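Local atomic coordinates of hypothetical protein Atu2684 (Agrobacterium tumefaciens, PDB entry 2AXO), a protein that is of unknown function but belongs to the DUF1223 family of the thioredoxin clan and carries a disulfide between two closely spaced cysteines. Residues V80-Y85 against E99-Y104. Numbering follows the deposited sequence.
Sequences VDYWNY and ERQYGY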
loop_
_atom_site.group_PDB
_atom_site.type_symbol
_atom_site.label_atom_id
_atom_site.label_comp_id
_atom_site.label_asym_id
_atom_site.label_seq_id
_atom_site.Cartn_x
_atom_site.Cartn_y
_atom_site.Cartn_z
ATOM N N VAL A 80 -8.938 -2.370 -2.793
ATOM C CA VAL A 80 -7.742 -2.240 -1.961
ATOM C C VAL A 80 -8.107 -1.798 -0.546
ATOM O O VAL A 80 -9.161 -1.204 -0.324
ATOM C CB VAL A 80 -6.746 -1.232 -2.579
ATOM C CG1 VAL A 80 -6.257 -1.762 -3.917
ATOM C CG2 VAL A 80 -7.409 0.131 -2.752
ATOM N N ASP A 81 -7.235 -2.082 0.416
ATOM C CA ASP A 81 -7.531 -1.726 1.798
ATOM C C ASP A 81 -6.952 -0.403 2.280
ATOM O O ASP A 81 -7.273 0.045 3.379
ATOM C CB ASP A 81 -7.070 -2.850 2.737
ATOM C CG ASP A 81 -5.560 -2.993 2.786
ATOM O OD1 ASP A 81 -4.859 -2.335 1.987
ATOM O OD2 ASP A 81 -5.068 -3.774 3.627
ATOM N N TYR A 82 -6.126 0.246 1.468
ATOM C CA TYR A 82 -5.528 1.486 1.929
ATOM C C TYR A 82 -6.388 2.746 1.885
ATOM O O TYR A 82 -5.874 3.861 1.948
ATOM C CB TYR A 82 -4.183 1.715 1.230
ATOM C CG TYR A 82 -4.179 1.674 -0.280
ATOM C CD1 TYR A 82 -4.697 2.728 -1.027
ATOM C CD2 TYR A 82 -3.556 0.630 -0.958
ATOM C CE1 TYR A 82 -4.577 2.753 -2.416
ATOM C CE2 TYR A 82 -3.431 0.638 -2.339
ATOM C CZ TYR A 82 -3.936 1.703 -3.062
ATOM O OH TYR A 82 -3.764 1.740 -4.425
ATOM N N TRP A 83 -7.701 2.564 1.797
ATOM C CA TRP A 83 -8.624 3.690 1.793
ATOM C C TRP A 83 -9.553 3.577 2.990
ATOM O O TRP A 83 -10.466 4.384 3.166
ATOM C CB TRP A 83 -9.446 3.733 0.503
ATOM C CG TRP A 83 -8.692 4.291 -0.648
ATOM C CD1 TRP A 83 -8.127 3.593 -1.680
ATOM C CD2 TRP A 83 -8.394 5.669 -0.884
ATOM N NE1 TRP A 83 -7.499 4.454 -2.543
ATOM C CE2 TRP A 83 -7.648 5.736 -2.080
ATOM C CE3 TRP A 83 -8.686 6.857 -0.199
ATOM C CZ2 TRP A 83 -7.191 6.948 -2.614
ATOM C CZ3 TRP A 83 -8.228 8.064 -0.728
ATOM C CH2 TRP A 83 -7.490 8.097 -1.924
ATOM N N ASN A 84 -9.312 2.565 3.814
ATOM C CA ASN A 84 -10.122 2.354 5.004
ATOM C C ASN A 84 -9.527 3.158 6.148
ATOM O O ASN A 84 -8.309 3.305 6.247
ATOM C CB ASN A 84 -10.151 0.871 5.388
ATOM C CG ASN A 84 -10.556 -0.025 4.235
ATOM O OD1 ASN A 84 -11.487 0.280 3.491
ATOM N ND2 ASN A 84 -9.861 -1.146 4.089
ATOM N N TYR A 85 -10.391 3.682 7.008
ATOM C CA TYR A 85 -9.938 4.459 8.151
ATOM C C TYR A 85 -10.761 4.150 9.394
ATOM O O TYR A 85 -10.209 3.975 10.479
ATOM C CB TYR A 85 -9.983 5.953 7.819
ATOM C CG TYR A 85 -11.298 6.436 7.257
ATOM C CD1 TYR A 85 -12.253 7.033 8.079
ATOM C CD2 TYR A 85 -11.578 6.321 5.897
ATOM C CE1 TYR A 85 -13.453 7.511 7.560
ATOM C CE2 TYR A 85 -12.775 6.792 5.364
ATOM C CZ TYR A 85 -13.706 7.389 6.201
ATOM O OH TYR A 85 -14.883 7.879 5.683
ATOM N N GLU A 99 -1.900 -6.465 -1.922
ATOM C CA GLU A 99 -0.625 -7.114 -2.207
ATOM C C GLU A 99 -0.474 -7.439 -3.688
ATOM O O GLU A 99 0.633 -7.385 -4.229
ATOM C CB GLU A 99 -0.471 -8.386 -1.371
ATOM C CG GLU A 99 -0.375 -8.097 0.117
ATOM C CD GLU A 99 -0.035 -9.323 0.929
ATOM O OE1 GLU A 99 -0.739 -10.344 0.786
ATOM O OE2 GLU A 99 0.935 -9.262 1.715
ATOM N N ARG A 100 -1.580 -7.770 -4.349
ATOM C CA ARG A 100 -1.512 -8.070 -5.776
ATOM C C ARG A 100 -1.143 -6.794 -6.529
ATOM O O ARG A 100 -0.353 -6.836 -7.468
ATOM C CB ARG A 100 -2.846 -8.637 -6.285
ATOM C CG ARG A 100 -2.838 -9.041 -7.764
ATOM C CD ARG A 100 -4.071 -9.879 -8.091
ATOM N NE ARG A 100 -4.172 -10.268 -9.503
ATOM C CZ ARG A 100 -3.396 -11.171 -10.097
ATOM N NH1 ARG A 100 -2.438 -11.794 -9.417
ATOM N NH2 ARG A 100 -3.595 -11.475 -11.368
ATOM N N GLN A 101 -1.694 -5.653 -6.123
ATOM C CA GLN A 101 -1.342 -4.419 -6.809
ATOM C C GLN A 101 0.145 -4.125 -6.576
ATOM O O GLN A 101 0.802 -3.538 -7.434
ATOM C CB GLN A 101 -2.207 -3.249 -6.330
ATOM C CG GLN A 101 -1.935 -1.941 -7.060
ATOM C CD GLN A 101 -2.854 -0.820 -6.603
ATOM O OE1 GLN A 101 -3.190 -0.723 -5.422
ATOM N NE2 GLN A 101 -3.248 0.043 -7.533
ATOM N N TYR A 102 0.676 -4.539 -5.424
ATOM C CA TYR A 102 2.097 -4.333 -5.133
ATOM C C TYR A 102 2.924 -5.212 -6.064
ATOM O O TYR A 102 3.959 -4.792 -6.584
ATOM C CB TYR A 102 2.437 -4.708 -3.684
ATOM C CG TYR A 102 1.780 -3.851 -2.633
ATOM C CD1 TYR A 102 1.516 -2.505 -2.866
ATOM C CD2 TYR A 102 1.476 -4.375 -1.377
ATOM C CE1 TYR A 102 0.963 -1.698 -1.876
ATOM C CE2 TYR A 102 0.928 -3.575 -0.380
ATOM C CZ TYR A 102 0.678 -2.236 -0.640
ATOM O OH TYR A 102 0.164 -1.431 0.351
ATOM N N GLY A 103 2.463 -6.442 -6.258
ATOM C CA GLY A 103 3.162 -7.363 -7.133
ATOM C C GLY A 103 3.295 -6.760 -8.513
ATOM O O GLY A 103 4.345 -6.860 -9.150
ATOM N N TYR A 104 2.219 -6.134 -8.981
ATOM C CA TYR A 104 2.229 -5.500 -10.286
ATOM C C TYR A 104 3.148 -4.288 -10.292
ATOM O O TYR A 104 3.875 -4.061 -11.261
ATOM C CB TYR A 104 0.811 -5.093 -10.700
ATOM C CG TYR A 104 0.033 -6.209 -11.370
ATOM C CD1 TYR A 104 0.578 -6.911 -12.442
ATOM C CD2 TYR A 104 -1.255 -6.543 -10.948
ATOM C CE1 TYR A 104 -0.142 -7.923 -13.084
ATOM C CE2 TYR A 104 -1.987 -7.552 -11.578
ATOM C CZ TYR A 104 -1.427 -8.236 -12.644
ATOM O OH TYR A 104 -2.149 -9.220 -13.281
#
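Val80 and Gln101 have the nearest CA atoms across loop segment 80-85 and helical segment 99-104, 8.3 Å apart, so side chains bridge the gap. Gly103 N to Glu99 O, at 2.9 Å, closes the helical turn that includes Gln101. The polar link is a single bond: Tyr82 OH donates to Gln101 OE1 over 2.7 Å. The bend at OE1, a C=O...donor angle of 119°, is about that of a trigonal oxygen. The donor is moderately tilted, 25° out of the carbonyl plane. OE1 lies at the ring edge, 3.4 Å from Tyr82 CE2. Ring and amide planes are only 9° apart. Gln101 reaches this place fully extended, with CG anti to the backbone N. Its NE2 bonds to Gln117 OE1 and Tyr114 O, so both ends of the buried amide are engaged and its rotation is probably fixed. The family's thioredoxin clan is consistent with a thioredoxin-like fold, in which the contact ties the loop leaving edge strand 74-79 to helix 95-107, the next helix in the chain. Within the loop, Val80 CG2 sits over the centre of one face of the Tyr82 ring, 3.8 Å above its plane, while Val80 CG1 packs 3.6 Å from Gln101 OE1. Tyr102 OH comes obliquely to within 4.4 Å of Tyr82 CD2. Tyr82 also meets the Tyr102 ring of the second subunit, and Tyr102 the Tyr82 ring of that subunit.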